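Local coordinates for protein excinuclease ABC, subunit A. (Deinococcus radiodurans, PDB 2VF7) that probably binds DNA and hydrolyses ATP as a zinc-containing ABC ATPase of the UvrA family, acting in damage recognition during DNA repair, at residues Gly639-Cys644 and Ala662-Cys667; Thr597-Met602 and Gln645-Val650; Ala629-Phe634 and Arg671-Thr676; Leu692-Ala697 and Leu722-Pro727. The protein carries 1 engineered substitution. One frame throughout, in Å; residues are numbered along the deposited sequence.

Contact 1: residues Gly639-Cys644 and Ala662-Cys667; sequences GRCEHC and APCPVC. With ZN (zinc ion), chain G.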
# COMPACT_ATOMS: atom_id res chain seq x y z
N GLY A 639 17.77 -32.47 7.51
CA GLY A 639 17.40 -32.22 8.92
C GLY A 639 16.75 -30.87 9.25
O GLY A 639 16.19 -30.69 10.34
N ARG A 640 16.84 -29.92 8.32
CA ARG A 640 16.25 -28.59 8.48
C ARG A 640 14.76 -28.55 8.15
O ARG A 640 14.21 -29.45 7.50
CB ARG A 640 16.98 -27.58 7.60
CG ARG A 640 17.01 -27.92 6.13
CD ARG A 640 17.53 -26.74 5.30
NE ARG A 640 17.22 -26.92 3.88
CZ ARG A 640 17.77 -26.23 2.89
NH1 ARG A 640 18.69 -25.32 3.14
NH2 ARG A 640 17.43 -26.47 1.64
N CYS A 641 14.11 -27.48 8.60
CA CYS A 641 12.75 -27.22 8.18
C CYS A 641 12.82 -26.77 6.73
O CYS A 641 13.51 -25.80 6.40
CB CYS A 641 12.13 -26.14 9.05
SG CYS A 641 10.54 -25.60 8.48
N GLU A 642 12.14 -27.49 5.86
CA GLU A 642 12.20 -27.18 4.44
C GLU A 642 11.15 -26.16 4.01
O GLU A 642 11.17 -25.70 2.87
CB GLU A 642 12.10 -28.45 3.58
CG GLU A 642 12.95 -28.36 2.31
CD GLU A 642 14.43 -28.21 2.66
OE1 GLU A 642 14.85 -28.69 3.73
OE2 GLU A 642 15.18 -27.61 1.86
N HIS A 643 10.24 -25.81 4.92
CA HIS A 643 9.22 -24.79 4.63
C HIS A 643 9.87 -23.40 4.49
O HIS A 643 9.46 -22.60 3.65
CB HIS A 643 8.13 -24.80 5.72
CG HIS A 643 7.03 -23.80 5.50
ND1 HIS A 643 5.84 -24.14 4.90
CD2 HIS A 643 6.94 -22.49 5.82
CE1 HIS A 643 5.06 -23.07 4.86
NE2 HIS A 643 5.71 -22.06 5.41
N CYS A 644 10.88 -23.16 5.32
CA CYS A 644 11.66 -21.91 5.32
C CYS A 644 13.08 -22.19 4.88
O CYS A 644 13.90 -21.29 4.89
CB CYS A 644 11.70 -21.32 6.72
SG CYS A 644 12.35 -22.52 7.89
N ALA A 662 8.80 -12.46 9.30
CA ALA A 662 7.98 -13.07 10.35
C ALA A 662 8.51 -14.47 10.66
O ALA A 662 9.18 -15.06 9.82
CB ALA A 662 6.53 -13.14 9.90
N PRO A 663 8.25 -15.00 11.87
CA PRO A 663 8.78 -16.36 12.14
C PRO A 663 8.08 -17.40 11.27
O PRO A 663 6.90 -17.25 10.96
CB PRO A 663 8.47 -16.58 13.63
CG PRO A 663 8.08 -15.23 14.18
CD PRO A 663 7.49 -14.47 13.03
N CYS A 664 8.81 -18.43 10.85
CA CYS A 664 8.24 -19.49 10.04
C CYS A 664 7.02 -20.14 10.73
O CYS A 664 7.09 -20.48 11.90
CB CYS A 664 9.32 -20.53 9.76
SG CYS A 664 8.75 -21.97 8.87
N PRO A 665 5.89 -20.27 10.00
CA PRO A 665 4.68 -20.87 10.57
C PRO A 665 4.81 -22.35 10.97
O PRO A 665 3.97 -22.86 11.69
CB PRO A 665 3.66 -20.71 9.45
CG PRO A 665 4.47 -20.58 8.21
CD PRO A 665 5.67 -19.83 8.61
N VAL A 666 5.87 -23.01 10.53
CA VAL A 666 6.04 -24.45 10.74
C VAL A 666 7.07 -24.80 11.82
O VAL A 666 6.86 -25.69 12.63
CB VAL A 666 6.41 -25.16 9.44
CG1 VAL A 666 6.56 -26.66 9.65
CG2 VAL A 666 5.39 -24.88 8.39
N CYS A 667 8.21 -24.12 11.84
CA CYS A 667 9.18 -24.41 12.89
C CYS A 667 9.18 -23.30 13.92
O CYS A 667 9.73 -23.46 15.01
CB CYS A 667 10.57 -24.63 12.31
SG CYS A 667 11.28 -23.18 11.57
ZN ZN G . 10.71 -23.31 9.33
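C641 and C644 face C664 and C667 across a Cys4 zinc site, each pair forming a CxxC turn. The four SG atoms close round the zinc ion at 2.3 to 2.5 Å, and the two turns clasp it in the same way. The first cysteine of each has SG anti to the backbone N (chi1 173° in C641, 176° in C664), whereas in C644 and C667 SG lies between the backbone N and the carbonyl carbon. C641 CB also meets C667 CB at 3.9 Å. The amide of V666 points at C664 SG, N to SG 3.5 Å, a bond that would help offset the charge of a thiolate. Outside the buried cysteines, exposed side chains close one flank. V666 CG2 sits over a face of the H643 ring, 3.6 Å from its centroid, in a CH-pi contact, while P665 CG comes to 3.4 Å from H643 NE2 and C664 SG approaches the ring obliquely. Within 639-644, R640 NE donates to E642 OE1 at 3.0 Å; the modelled NH2 to OE2 distance of this salt bridge is doubtfully short. Two CxxC turns, the second leaving a beta-hairpin strand, make up a structural zinc site of the zinc-finger kind.

Contact 2: residues Thr597-Met602 and Gln645-Val650; sequences TPRSNM and QGEGWV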
# COMPACT_ATOMS: atom_id res chain seq x y z
N THR A 597 20.22 -12.01 4.31
CA THR A 597 19.01 -12.78 4.64
C THR A 597 19.23 -13.41 6.01
O THR A 597 20.33 -13.33 6.54
CB THR A 597 18.71 -13.88 3.61
OG1 THR A 597 19.66 -14.94 3.74
CG2 THR A 597 18.75 -13.32 2.18
N PRO A 598 18.17 -14.01 6.60
CA PRO A 598 18.30 -14.70 7.90
C PRO A 598 19.03 -16.06 7.94
O PRO A 598 19.08 -16.68 9.01
CB PRO A 598 16.84 -14.84 8.36
CG PRO A 598 15.99 -14.02 7.38
CD PRO A 598 16.77 -14.02 6.12
N ARG A 599 19.56 -16.55 6.80
CA ARG A 599 20.45 -17.72 6.80
C ARG A 599 21.63 -17.47 7.71
O ARG A 599 22.07 -18.35 8.44
CB ARG A 599 21.14 -17.91 5.47
CG ARG A 599 20.37 -18.43 4.37
CD ARG A 599 21.13 -19.57 3.74
NE ARG A 599 20.65 -20.80 4.35
CZ ARG A 599 19.49 -21.38 4.03
NH1 ARG A 599 18.70 -20.85 3.11
NH2 ARG A 599 19.15 -22.49 4.64
N SER A 600 22.19 -16.26 7.57
CA SER A 600 23.42 -15.85 8.23
C SER A 600 23.24 -15.60 9.71
O SER A 600 22.18 -15.09 10.15
CB SER A 600 23.96 -14.58 7.59
OG SER A 600 24.26 -14.79 6.21
N ASN A 601 24.27 -15.96 10.47
CA ASN A 601 24.34 -15.69 11.89
C ASN A 601 25.80 -15.76 12.41
O ASN A 601 26.70 -16.17 11.67
CB ASN A 601 23.35 -16.59 12.66
CG ASN A 601 23.50 -18.08 12.34
OD1 ASN A 601 22.51 -18.81 12.28
ND2 ASN A 601 24.72 -18.54 12.14
N MET A 602 26.05 -15.32 13.64
CA MET A 602 27.39 -15.45 14.23
C MET A 602 27.90 -16.88 14.13
O MET A 602 29.06 -17.11 13.76
CB MET A 602 27.38 -15.11 15.72
CG MET A 602 27.66 -13.67 16.09
SD MET A 602 27.03 -13.39 17.77
CE MET A 602 28.13 -12.10 18.29
N GLN A 645 13.36 -23.43 4.50
CA GLN A 645 14.69 -23.86 4.05
C GLN A 645 15.75 -23.58 5.13
O GLN A 645 16.90 -23.23 4.83
CB GLN A 645 15.05 -23.16 2.74
CG GLN A 645 14.44 -23.76 1.48
CD GLN A 645 15.27 -23.43 0.23
OE1 GLN A 645 16.28 -22.71 0.30
NE2 GLN A 645 14.85 -23.96 -0.92
N GLY A 646 15.36 -23.71 6.39
CA GLY A 646 16.31 -23.53 7.50
C GLY A 646 16.65 -22.11 7.89
O GLY A 646 17.57 -21.91 8.69
N GLU A 647 15.94 -21.13 7.34
CA GLU A 647 16.15 -19.72 7.70
C GLU A 647 15.42 -19.30 8.97
O GLU A 647 15.76 -18.30 9.59
CB GLU A 647 15.76 -18.79 6.55
CG GLU A 647 16.50 -19.11 5.27
CD GLU A 647 16.45 -18.00 4.24
OE1 GLU A 647 15.69 -17.02 4.43
OE2 GLU A 647 17.20 -18.13 3.24
N GLY A 648 14.41 -20.08 9.36
CA GLY A 648 13.68 -19.87 10.61
C GLY A 648 12.63 -18.79 10.49
O GLY A 648 11.72 -18.71 11.31
N TRP A 649 12.78 -17.98 9.44
CA TRP A 649 11.98 -16.79 9.20
C TRP A 649 11.49 -16.71 7.76
O TRP A 649 12.13 -17.23 6.85
CB TRP A 649 12.79 -15.54 9.55
CG TRP A 649 12.48 -15.05 10.92
CD1 TRP A 649 11.46 -14.20 11.29
CD2 TRP A 649 13.17 -15.38 12.13
NE1 TRP A 649 11.48 -13.98 12.65
CE2 TRP A 649 12.52 -14.69 13.19
CE3 TRP A 649 14.26 -16.19 12.41
CZ2 TRP A 649 12.93 -14.79 14.50
CZ3 TRP A 649 14.68 -16.27 13.71
CH2 TRP A 649 14.02 -15.58 14.75
N VAL A 650 10.34 -16.08 7.58
CA VAL A 650 9.70 -15.99 6.27
C VAL A 650 9.35 -14.55 5.89
O VAL A 650 8.89 -13.77 6.74
CB VAL A 650 8.46 -16.93 6.18
CG1 VAL A 650 7.20 -16.29 6.83
CG2 VAL A 650 8.19 -17.32 4.73
O HOH W 1 19.15 -17.33 1.57
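R599 and E647 carry the polar part of this contact, which ties loop 597-602 to the chain running from the first CxxC turn of the zinc module into its two-stranded beta-hairpin, at strand 649-652. The charged interaction is a salt bridge, R599 NH1 to E647 OE2 at 3.1 Å. The two side chains cross at about a right angle with their flat groups 75° apart, and E647 CG lies over one face of the guanidinium. R599 reaches this place by bending, chi3 of 94° swinging NE out of an extended path. Hydrogen bonding occupies its edge: NH2 donates to the backbone O of Q645 near the guanidinium plane, although the modelled 2.4 Å is doubtfully short. NH2 and NE are also bound by F634 O and N635 OD1, which fixes the rotation of the group. The apolar contact is made by P598 CG, which approaches W649 CB at 4.2 Å. Separately, P598 CD comes within van der Waals range of E647 OE1, at 3.6 Å. The indole in turn packs on Y661, P663 and P727. Solvent completes the polar set: one water, in plane at the edge of the R599 guanidinium, donates to E647 OE2 at 2.7 Å and is hydrogen-bonded to T597 OG1 at 3.3 Å.

Contact 3: residues Ala629-Phe634 and Arg671-Thr676; sequences AGRFSF and RYNAET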
# COMPACT_ATOMS: atom_id res chain seq x y z
N ALA A 629 26.82 -35.18 10.66
CA ALA A 629 26.83 -33.79 11.09
C ALA A 629 25.98 -32.94 10.15
O ALA A 629 25.47 -31.89 10.55
CB ALA A 629 28.25 -33.26 11.15
N GLY A 630 25.84 -33.40 8.91
CA GLY A 630 24.99 -32.78 7.90
C GLY A 630 23.52 -32.65 8.29
O GLY A 630 22.89 -31.65 7.96
N ARG A 631 22.97 -33.62 9.00
CA ARG A 631 21.63 -33.51 9.57
C ARG A 631 21.43 -32.20 10.37
O ARG A 631 20.31 -31.76 10.55
CB ARG A 631 21.39 -34.73 10.48
CG ARG A 631 20.00 -34.85 11.10
CD ARG A 631 19.00 -35.33 10.06
NE ARG A 631 17.62 -35.14 10.50
CZ ARG A 631 16.59 -35.82 10.03
NH1 ARG A 631 16.75 -36.75 9.10
NH2 ARG A 631 15.38 -35.57 10.52
N PHE A 632 22.51 -31.60 10.87
CA PHE A 632 22.40 -30.51 11.83
C PHE A 632 22.76 -29.19 11.18
O PHE A 632 22.86 -28.16 11.85
CB PHE A 632 23.19 -30.82 13.11
CG PHE A 632 22.79 -32.12 13.79
CD1 PHE A 632 21.71 -32.16 14.67
CD2 PHE A 632 23.48 -33.29 13.53
CE1 PHE A 632 21.32 -33.37 15.28
CE2 PHE A 632 23.09 -34.52 14.14
CZ PHE A 632 22.02 -34.55 15.02
N SER A 633 22.94 -29.22 9.86
CA SER A 633 23.09 -28.02 9.08
C SER A 633 21.70 -27.49 8.70
O SER A 633 20.79 -28.26 8.41
CB SER A 633 23.88 -28.32 7.80
OG SER A 633 24.36 -27.13 7.18
N PHE A 634 21.52 -26.17 8.72
CA PHE A 634 20.31 -25.59 8.13
C PHE A 634 20.63 -25.06 6.74
O PHE A 634 19.82 -24.34 6.17
CB PHE A 634 19.73 -24.49 9.03
CG PHE A 634 20.72 -23.44 9.43
CD1 PHE A 634 21.01 -22.37 8.59
CD2 PHE A 634 21.39 -23.53 10.65
CE1 PHE A 634 21.95 -21.44 8.94
CE2 PHE A 634 22.32 -22.60 11.01
CZ PHE A 634 22.60 -21.55 10.17
N ARG A 671 14.31 -23.57 12.96
CA ARG A 671 15.06 -23.85 11.70
C ARG A 671 15.17 -25.34 11.33
O ARG A 671 15.75 -25.67 10.28
CB ARG A 671 16.47 -23.29 11.74
CG ARG A 671 16.67 -21.81 11.71
CD ARG A 671 18.20 -21.52 11.69
NE ARG A 671 18.53 -20.15 12.10
CZ ARG A 671 18.91 -19.17 11.27
NH1 ARG A 671 19.02 -19.38 9.97
NH2 ARG A 671 19.21 -17.96 11.76
N TYR A 672 14.64 -26.23 12.18
CA TYR A 672 14.81 -27.68 12.00
C TYR A 672 13.49 -28.40 12.10
O TYR A 672 12.56 -27.89 12.72
CB TYR A 672 15.78 -28.25 13.04
CG TYR A 672 17.19 -27.71 12.93
CD1 TYR A 672 18.14 -28.34 12.12
CD2 TYR A 672 17.59 -26.53 13.63
CE1 TYR A 672 19.44 -27.83 12.01
CE2 TYR A 672 18.89 -26.02 13.53
CZ TYR A 672 19.81 -26.68 12.71
OH TYR A 672 21.09 -26.20 12.61
N ASN A 673 13.40 -29.58 11.48
CA ASN A 673 12.22 -30.43 11.66
C ASN A 673 12.19 -30.99 13.08
O ASN A 673 13.15 -30.81 13.82
CB ASN A 673 12.03 -31.49 10.55
CG ASN A 673 13.15 -32.51 10.50
OD1 ASN A 673 13.72 -32.89 11.52
ND2 ASN A 673 13.46 -32.98 9.30
N ALA A 674 11.08 -31.62 13.46
CA ALA A 674 10.84 -32.06 14.83
C ALA A 674 11.72 -33.23 15.21
O ALA A 674 12.10 -33.39 16.36
CB ALA A 674 9.38 -32.44 15.02
N GLU A 675 12.03 -34.07 14.23
CA GLU A 675 12.79 -35.29 14.45
C GLU A 675 14.26 -34.98 14.75
O GLU A 675 14.91 -35.68 15.51
CB GLU A 675 12.65 -36.19 13.23
CG GLU A 675 13.54 -37.40 13.25
CD GLU A 675 13.37 -38.22 12.01
OE1 GLU A 675 12.34 -38.03 11.32
OE2 GLU A 675 14.25 -39.08 11.74
N THR A 676 14.76 -33.89 14.16
CA THR A 676 16.13 -33.43 14.41
C THR A 676 16.27 -32.85 15.83
O THR A 676 17.35 -32.92 16.42
CB THR A 676 16.55 -32.39 13.35
OG1 THR A 676 16.26 -32.91 12.04
CG2 THR A 676 18.01 -32.08 13.44
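R631 meets N673 and T676 with the edge of its guanidinium. NE donates to T676 OG1 at 3.0 Å, the oxygen lying nearly in the guanidinium plane, and NH2 makes a weaker bond to N673 OD1 at 3.3 Å. The R631 and N673 side chains cross at about a right angle, amide and guanidinium planes 61° apart. R631 CG, anti to its own backbone N, lies near T676 CG2. E675 joins through charge alone, its OE2 being 3.9 Å from R631 NH2 and well out of the guanidinium plane; that oxygen is hydrogen-bonded to Y627 OH. N673 OD1 also accepts from T676 N at 3.0 Å, closing an Asx motif within 671-676; the partner segment has a 3-10 turn at 629-632. Both loops flank the zinc module, and T676 OG1 is bonded to G639 O beside it. Farther along, the Y672 hydroxyl reaches the backbone of 629-634. OH donates to F632 O at 2.7 Å, 46° above the carbonyl plane, and the same atom touches the edge of the F634 ring, 3.3 Å from CD2. A face of that ring is covered by R671: CD makes a CH-pi contact, and CZ stands 4.6 Å from the centroid in a cation-pi interaction, the two planes inclined by 39°. R671 NH1 lies over the same face, 3.7 Å from F634 CE1, and is hydrogen-bonded to P598 O and G646 O; NH2 bonds to G725 O.

Contact 4: residues Leu692-Ala697 and Leu722-Pro727; sequences LTVDEA and LRLGQP. With ADP (adenosine-5'-diphosphate), chain E.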
# COMPACT_ATOMS: atom_id res chain seq x y z
N LEU A 692 21.17 -19.72 22.37
CA LEU A 692 22.09 -19.35 23.42
C LEU A 692 22.78 -18.04 23.10
O LEU A 692 23.24 -17.81 21.98
CB LEU A 692 23.13 -20.46 23.64
CG LEU A 692 23.26 -21.32 24.91
CD1 LEU A 692 22.00 -21.44 25.73
CD2 LEU A 692 23.78 -22.70 24.57
N THR A 693 22.86 -17.21 24.14
CA THR A 693 23.57 -15.99 24.16
C THR A 693 25.07 -16.29 24.07
O THR A 693 25.50 -17.40 24.41
CB THR A 693 23.19 -15.30 25.47
OG1 THR A 693 21.94 -14.62 25.31
CG2 THR A 693 24.22 -14.33 25.93
N VAL A 694 25.89 -15.33 23.62
CA VAL A 694 27.35 -15.56 23.56
C VAL A 694 27.92 -15.82 24.97
O VAL A 694 28.77 -16.71 25.15
CB VAL A 694 28.14 -14.43 22.78
CG1 VAL A 694 29.63 -14.54 23.01
CG2 VAL A 694 27.88 -14.54 21.29
N ASP A 695 27.44 -15.07 25.95
CA ASP A 695 27.73 -15.31 27.37
C ASP A 695 27.37 -16.71 27.88
O ASP A 695 28.16 -17.31 28.61
CB ASP A 695 26.98 -14.31 28.24
CG ASP A 695 27.62 -12.94 28.27
OD1 ASP A 695 27.01 -12.06 28.94
OD2 ASP A 695 28.70 -12.72 27.66
N GLU A 696 26.17 -17.21 27.55
CA GLU A 696 25.71 -18.50 28.07
C GLU A 696 26.40 -19.65 27.34
O GLU A 696 26.60 -20.72 27.91
CB GLU A 696 24.20 -18.72 27.92
CG GLU A 696 23.24 -17.66 28.46
CD GLU A 696 21.81 -17.79 27.84
OE1 GLU A 696 20.82 -17.50 28.56
OE2 GLU A 696 21.67 -18.18 26.66
N ALA A 697 26.74 -19.43 26.08
CA ALA A 697 27.46 -20.46 25.30
C ALA A 697 28.93 -20.53 25.71
O ALA A 697 29.62 -21.53 25.44
CB ALA A 697 27.32 -20.20 23.81
N LEU A 722 24.29 -11.15 22.29
CA LEU A 722 23.78 -11.71 21.06
C LEU A 722 23.62 -13.23 21.15
O LEU A 722 24.34 -13.87 21.90
CB LEU A 722 24.68 -11.33 19.88
CG LEU A 722 24.74 -9.84 19.52
CD1 LEU A 722 25.63 -9.64 18.34
CD2 LEU A 722 23.35 -9.32 19.20
N ARG A 723 22.68 -13.78 20.36
CA ARG A 723 22.40 -15.20 20.29
C ARG A 723 23.10 -15.85 19.10
O ARG A 723 23.13 -15.31 18.00
CB ARG A 723 20.89 -15.46 20.20
CG ARG A 723 20.11 -15.10 21.46
CD ARG A 723 18.63 -15.48 21.37
NE ARG A 723 17.91 -14.64 20.42
CZ ARG A 723 17.45 -13.40 20.68
NH1 ARG A 723 17.63 -12.83 21.88
NH2 ARG A 723 16.83 -12.71 19.72
N LEU A 724 23.68 -17.03 19.33
CA LEU A 724 24.46 -17.75 18.33
C LEU A 724 23.79 -17.83 16.96
O LEU A 724 24.43 -17.60 15.94
CB LEU A 724 24.77 -19.16 18.85
CG LEU A 724 26.12 -19.27 19.53
CD1 LEU A 724 26.31 -18.13 20.49
CD2 LEU A 724 26.25 -20.62 20.21
N GLY A 725 22.50 -18.14 16.95
CA GLY A 725 21.70 -18.26 15.73
C GLY A 725 20.92 -17.01 15.34
O GLY A 725 20.16 -17.03 14.37
N GLN A 726 21.10 -15.91 16.08
CA GLN A 726 20.31 -14.69 15.84
C GLN A 726 20.52 -14.27 14.39
O GLN A 726 21.66 -14.10 13.99
CB GLN A 726 20.70 -13.58 16.81
CG GLN A 726 19.74 -12.40 16.78
CD GLN A 726 20.01 -11.33 17.81
OE1 GLN A 726 20.75 -11.52 18.79
NE2 GLN A 726 19.37 -10.18 17.61
N PRO A 727 19.43 -14.15 13.60
CA PRO A 727 19.57 -13.86 12.17
C PRO A 727 20.25 -12.52 11.95
O PRO A 727 20.07 -11.62 12.76
CB PRO A 727 18.13 -13.77 11.68
CG PRO A 727 17.33 -14.46 12.67
CD PRO A 727 18.01 -14.22 13.98
PB ADP E . 20.27 -0.49 21.61
O1B ADP E . 20.68 0.33 22.79
O2B ADP E . 21.40 -1.24 20.97
O3B ADP E . 19.45 0.31 20.61
PA ADP E . 18.67 -2.75 21.20
O1A ADP E . 19.40 -2.72 19.86
O2A ADP E . 17.18 -2.62 21.22
O3A ADP E . 19.29 -1.64 22.19
O5' ADP E . 18.99 -4.18 21.86
C5' ADP E . 18.21 -4.81 22.88
C4' ADP E . 17.91 -6.23 22.44
O4' ADP E . 17.00 -6.18 21.34
C3' ADP E . 19.12 -7.03 21.96
O3' ADP E . 19.05 -8.40 22.42
C2' ADP E . 18.98 -6.95 20.44
O2' ADP E . 19.65 -7.99 19.74
C1' ADP E . 17.47 -6.98 20.26
N9 ADP E . 17.01 -6.37 19.00
C8 ADP E . 17.18 -5.08 18.65
N7 ADP E . 16.67 -4.80 17.43
C5 ADP E . 16.14 -5.96 16.99
C6 ADP E . 15.40 -6.36 15.79
N6 ADP E . 15.16 -5.46 14.79
N1 ADP E . 15.00 -7.64 15.70
C2 ADP E . 15.23 -8.55 16.68
N3 ADP E . 15.88 -8.25 17.81
C4 ADP E . 16.35 -6.99 18.02
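L692 to V694 and L722 to L724 lie backbone against backbone, and here the contact is tight. L724 N donates to L692 O at 2.8 Å, while V694 N donates to L722 O at 2.7 Å. Between these bonds T693 and R723 form a single beta bridge. Two CA-H...O contacts accompany them: R723 CA lies 3.2 Å from L692 O. T693 CA lies 3.2 Å from L722 O. The same side holds the apolar contacts: L724 sets CD2 at 3.8 Å from A697 CB and CD1 at 4.0 Å from V694 CG2, its side chain crossing that of V694 at about a right angle. L711 of helix 705-716 touches both A697 and L724. Segment 722-727 turns as a type I beta turn from R723 to Q726, then leads toward helix 733-743, the region of the ABC signature sequence, which in this family faces a nucleotide held by the P-loop of the other ATPase module. Here Q726 and E730, just before the signature sequence, are residues of this module at the ADP, whose P-loop partners include G46, K49, S50 and S51. The looser side is formed by T693 and R723, both partly exposed. T693 directs its side chain away from the other segment, its amide bonded to E696 OE2 from above the carboxylate plane. R723 also leads away, and Q726 OE1 lies over the centre of one guanidinium face. Q726 itself is buried and firmly held: with CG anti to the backbone N (chi1 -169°) and an extended chain, it donates from NE2 to ADP O2' at 3.1 Å in an almost straight bond, and a weak bond joins the same NE2 to E730.

Overall arrangement
Contacts 1, 2 and 3 cluster round one zinc ion. The centres of contacts 1 and 2 lie 10 Å apart. Those of contacts 1 and 3 are separated by 11 Å, and those of contacts 2 and 3 by 13 Å. Backbone pairing of V650 with A662 and of G648 with C664 joins contacts 1 and 2 through the hairpin, while C641 N to R671 O, 3.0 Å, ties contact 1 to contact 3, inside whose loop it is nested. R671 also links contact 3 to contact 4. Contact 4, its centre 20 Å from that of contact 1, borders the nucleotide. M602 CE of contact 2 meets L722 CD1 of contact 4 at 3.5 Å, and the W649 side chain lies about 7 Å from the same ADP, connecting zinc module and pocket.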